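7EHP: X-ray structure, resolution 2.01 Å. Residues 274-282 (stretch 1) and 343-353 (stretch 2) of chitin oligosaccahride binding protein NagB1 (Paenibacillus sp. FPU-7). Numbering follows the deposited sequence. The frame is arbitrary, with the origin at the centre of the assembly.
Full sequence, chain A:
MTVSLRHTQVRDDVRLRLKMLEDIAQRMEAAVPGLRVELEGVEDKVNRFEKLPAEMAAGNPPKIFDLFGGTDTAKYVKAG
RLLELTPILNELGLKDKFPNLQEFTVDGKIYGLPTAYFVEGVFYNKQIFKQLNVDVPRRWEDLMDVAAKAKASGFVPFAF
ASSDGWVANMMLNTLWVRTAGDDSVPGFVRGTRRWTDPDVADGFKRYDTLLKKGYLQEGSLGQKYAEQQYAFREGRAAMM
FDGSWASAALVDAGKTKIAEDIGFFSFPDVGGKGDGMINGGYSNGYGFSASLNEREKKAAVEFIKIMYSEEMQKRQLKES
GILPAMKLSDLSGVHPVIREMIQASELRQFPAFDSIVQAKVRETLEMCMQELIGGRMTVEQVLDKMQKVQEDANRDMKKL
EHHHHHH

Stretch 1, residues 274-282: GDGMINGGY
Stretch 2, residues 343-353: QASELRQFPAF

How do the two backbones run and bond? They form a short parallel ladder, the N-to-C directions diverging by 46°, with Ile-278 in register with Gln-349 (CA to CA 5.0 Å) and Asn-279 with Phe-350. Phi/psi are extended: -134/145 at Ile-278, -74/121 at Asn-279, -121/149 at Gln-349 and -130/148 at Phe-350. Ile-278 N donates to Arg-348 O at 2.8 Å, Phe-350 N to Ile-278 O at 3.1 Å, and Gly-280 N to Phe-350 O at 2.9 Å. The alternation is that of parallel strands, in which one residue bonds through both its N and O to two residues flanking its partner. CA-H groups add to it: Met-277 CA lies 3.1 Å from Arg-348 O, and Gln-349 CA 3.2 Å from Ile-278 O.

What joins the strands where the ladder begins? A type II turn from Gly-274 to Met-277 leads into the first strand, and Gly-276 takes phi/psi 80/1, a positive phi that favours glycine. Here a water replaces a direct bond: it donates to Gly-276 O at 2.5 Å and accepts from Arg-348 N at 2.7 Å. The other stretch arrives through a type I turn from Ala-344 to Leu-347.

Which side chains share the face with Phe-350? Met-277, Asn-279 and Arg-348 do. Phe-350 (chi1 p, chi2 -84°) has Asn-279 N over one ring face and Met-277 at its edge, Met-277 CB being 3.8 Å from Phe-350 CD1. Met-277 (m, t, p) also lays CG over one face of the Arg-348 guanidinium, the arginine chain (m, t, m, chi4 126°) being bent at chi3; Met-277 CE is 3.5 Å from Arg-348 NH1. Buried Asn-279 (chi1 t, chi2 -156°) donates from ND2 to Phe-350 O at 3.0 Å, which gives the amide nitrogen a partner and makes this carbonyl accept two bonds.

What lies on the other face? Ile-278 (t, t) is buried there, its branched apolar side chain meeting Ala-344 and Leu-347: Ile-278 CD1 is 3.9 Å from Ala-344 CB, and Ile-278 CB is 4.2 Å from Leu-347 CD1. Leu-347 is m, t. Gln-349 (chi1 m, chi2 -145°, chi3 -24°) shares this face and ties back to its own turn, with Gln-349 NE2 a very short 2.4 Å from Ser-345 O. Gly-280 suits its place, since a CB there would sit tightly, 3.2 Å from Gln-349 OE1. Altogether 704 Å² is buried, both sides summed.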

# COMPACT_ATOMS: atom_id res chain seq x y z
N GLY A 274 -18.39 -1.75 -8.54
CA GLY A 274 -17.06 -2.28 -8.25
C GLY A 274 -17.10 -3.54 -7.42
O GLY A 274 -16.10 -3.94 -6.82
N ASP A 275 -18.27 -4.18 -7.35
CA ASP A 275 -18.35 -5.46 -6.65
C ASP A 275 -17.44 -6.47 -7.33
O ASP A 275 -17.17 -6.39 -8.54
CB ASP A 275 -19.79 -5.99 -6.61
CG ASP A 275 -20.67 -5.23 -5.63
OD1 ASP A 275 -20.16 -4.32 -4.95
OD2 ASP A 275 -21.87 -5.56 -5.50
N GLY A 276 -16.95 -7.42 -6.54
CA GLY A 276 -16.13 -8.50 -7.03
C GLY A 276 -14.69 -8.15 -7.27
O GLY A 276 -13.93 -9.01 -7.72
N MET A 277 -14.28 -6.91 -7.01
CA MET A 277 -12.90 -6.51 -7.23
C MET A 277 -12.18 -6.31 -5.90
O MET A 277 -12.79 -6.16 -4.84
CB MET A 277 -12.81 -5.22 -8.05
CG MET A 277 -13.86 -5.11 -9.14
SD MET A 277 -13.64 -3.59 -10.05
CE MET A 277 -12.07 -3.90 -10.83
N ILE A 278 -10.85 -6.33 -5.97
CA ILE A 278 -10.02 -6.12 -4.79
C ILE A 278 -8.94 -5.13 -5.15
O ILE A 278 -8.46 -5.09 -6.29
CB ILE A 278 -9.43 -7.45 -4.25
CG1 ILE A 278 -8.82 -7.25 -2.85
CG2 ILE A 278 -8.41 -8.05 -5.23
CD1 ILE A 278 -8.52 -8.57 -2.10
N ASN A 279 -8.57 -4.30 -4.18
CA ASN A 279 -7.47 -3.36 -4.33
C ASN A 279 -6.14 -4.12 -4.26
O ASN A 279 -5.84 -4.80 -3.28
CB ASN A 279 -7.57 -2.30 -3.22
CG ASN A 279 -6.50 -1.22 -3.30
OD1 ASN A 279 -6.18 -0.58 -2.30
ND2 ASN A 279 -5.96 -1.00 -4.49
N GLY A 280 -5.34 -4.01 -5.32
CA GLY A 280 -4.07 -4.71 -5.35
C GLY A 280 -3.27 -4.34 -6.57
O GLY A 280 -3.81 -3.82 -7.55
N GLY A 281 -1.97 -4.61 -6.50
CA GLY A 281 -1.12 -4.36 -7.64
C GLY A 281 0.35 -4.45 -7.26
O GLY A 281 0.71 -4.93 -6.18
N TYR A 282 1.18 -3.95 -8.16
CA TYR A 282 2.64 -4.07 -8.08
C TYR A 282 3.22 -2.66 -8.01
O TYR A 282 3.82 -2.18 -8.98
CB TYR A 282 3.19 -4.84 -9.29
CG TYR A 282 2.61 -6.22 -9.49
CD1 TYR A 282 1.34 -6.40 -10.02
CD2 TYR A 282 3.35 -7.35 -9.16
CE1 TYR A 282 0.81 -7.68 -10.19
CE2 TYR A 282 2.83 -8.62 -9.34
CZ TYR A 282 1.57 -8.78 -9.86
OH TYR A 282 1.07 -10.05 -10.01
N GLN A 343 -5.71 -16.42 -2.32
CA GLN A 343 -7.10 -16.72 -2.65
C GLN A 343 -7.87 -15.46 -3.03
O GLN A 343 -8.44 -15.37 -4.12
CB GLN A 343 -7.71 -17.43 -1.44
CG GLN A 343 -9.15 -17.85 -1.50
CD GLN A 343 -9.60 -18.44 -0.15
OE1 GLN A 343 -8.82 -18.49 0.81
NE2 GLN A 343 -10.85 -18.89 -0.09
N ALA A 344 -7.87 -14.46 -2.14
CA ALA A 344 -8.63 -13.24 -2.39
C ALA A 344 -8.06 -12.42 -3.54
O ALA A 344 -8.77 -11.57 -4.08
CB ALA A 344 -8.71 -12.38 -1.13
N SER A 345 -6.80 -12.65 -3.92
CA SER A 345 -6.20 -11.89 -5.02
C SER A 345 -6.60 -12.43 -6.38
O SER A 345 -6.24 -11.82 -7.39
CB SER A 345 -4.68 -11.91 -4.92
OG SER A 345 -4.16 -13.03 -5.59
N GLU A 346 -7.30 -13.56 -6.43
CA GLU A 346 -7.75 -14.09 -7.71
C GLU A 346 -8.81 -13.20 -8.34
O GLU A 346 -9.07 -13.32 -9.54
CB GLU A 346 -8.26 -15.51 -7.51
CG GLU A 346 -7.21 -16.44 -6.91
CD GLU A 346 -7.46 -17.90 -7.18
OE1 GLU A 346 -8.64 -18.30 -7.22
OE2 GLU A 346 -6.47 -18.65 -7.35
N LEU A 347 -9.42 -12.30 -7.56
CA LEU A 347 -10.45 -11.40 -8.06
C LEU A 347 -9.86 -10.36 -9.00
O LEU A 347 -8.65 -10.14 -9.06
CB LEU A 347 -11.17 -10.69 -6.91
CG LEU A 347 -11.44 -11.52 -5.65
CD1 LEU A 347 -12.09 -10.66 -4.55
CD2 LEU A 347 -12.29 -12.74 -5.97
N ARG A 348 -10.75 -9.71 -9.75
CA ARG A 348 -10.35 -8.59 -10.59
C ARG A 348 -9.76 -7.48 -9.71
O ARG A 348 -10.20 -7.26 -8.58
CB ARG A 348 -11.55 -8.07 -11.37
CG ARG A 348 -11.79 -8.79 -12.69
CD ARG A 348 -12.88 -8.09 -13.44
NE ARG A 348 -14.08 -8.08 -12.62
CZ ARG A 348 -14.76 -6.99 -12.31
NH1 ARG A 348 -14.35 -5.80 -12.76
NH2 ARG A 348 -15.85 -7.07 -11.54
N GLN A 349 -8.74 -6.80 -10.23
CA GLN A 349 -7.93 -5.93 -9.38
C GLN A 349 -7.95 -4.50 -9.87
O GLN A 349 -8.05 -4.23 -11.06
CB GLN A 349 -6.49 -6.43 -9.32
CG GLN A 349 -6.45 -7.92 -9.20
CD GLN A 349 -5.32 -8.37 -8.36
OE1 GLN A 349 -4.31 -7.67 -8.21
NE2 GLN A 349 -5.48 -9.53 -7.73
N PHE A 350 -7.83 -3.58 -8.91
CA PHE A 350 -7.60 -2.18 -9.24
C PHE A 350 -6.44 -1.66 -8.42
O PHE A 350 -6.20 -2.12 -7.29
CB PHE A 350 -8.87 -1.33 -9.01
CG PHE A 350 -9.47 -1.43 -7.63
CD1 PHE A 350 -10.34 -2.46 -7.30
CD2 PHE A 350 -9.23 -0.44 -6.69
CE1 PHE A 350 -10.93 -2.54 -6.04
CE2 PHE A 350 -9.82 -0.51 -5.43
CZ PHE A 350 -10.66 -1.56 -5.10
N PRO A 351 -5.67 -0.72 -8.95
CA PRO A 351 -4.53 -0.17 -8.20
C PRO A 351 -5.00 0.83 -7.16
O PRO A 351 -6.14 1.28 -7.15
CB PRO A 351 -3.67 0.50 -9.28
CG PRO A 351 -4.63 0.85 -10.37
CD PRO A 351 -5.69 -0.23 -10.35
N ALA A 352 -4.09 1.15 -6.24
CA ALA A 352 -4.40 2.19 -5.26
C ALA A 352 -4.61 3.51 -5.98
O ALA A 352 -3.93 3.81 -6.97
CB ALA A 352 -3.25 2.31 -4.25
N PHE A 353 -5.55 4.32 -5.47
CA PHE A 353 -5.86 5.60 -6.11
C PHE A 353 -4.64 6.53 -6.21
O PHE A 353 -4.53 7.31 -7.16
CB PHE A 353 -7.00 6.31 -5.35
CG PHE A 353 -6.54 7.08 -4.13
CD1 PHE A 353 -6.32 6.42 -2.92
CD2 PHE A 353 -6.36 8.44 -4.19
CE1 PHE A 353 -5.87 7.12 -1.80
CE2 PHE A 353 -5.92 9.15 -3.07
CZ PHE A 353 -5.68 8.49 -1.88
O HOH W 1 -13.41 -10.36 -9.70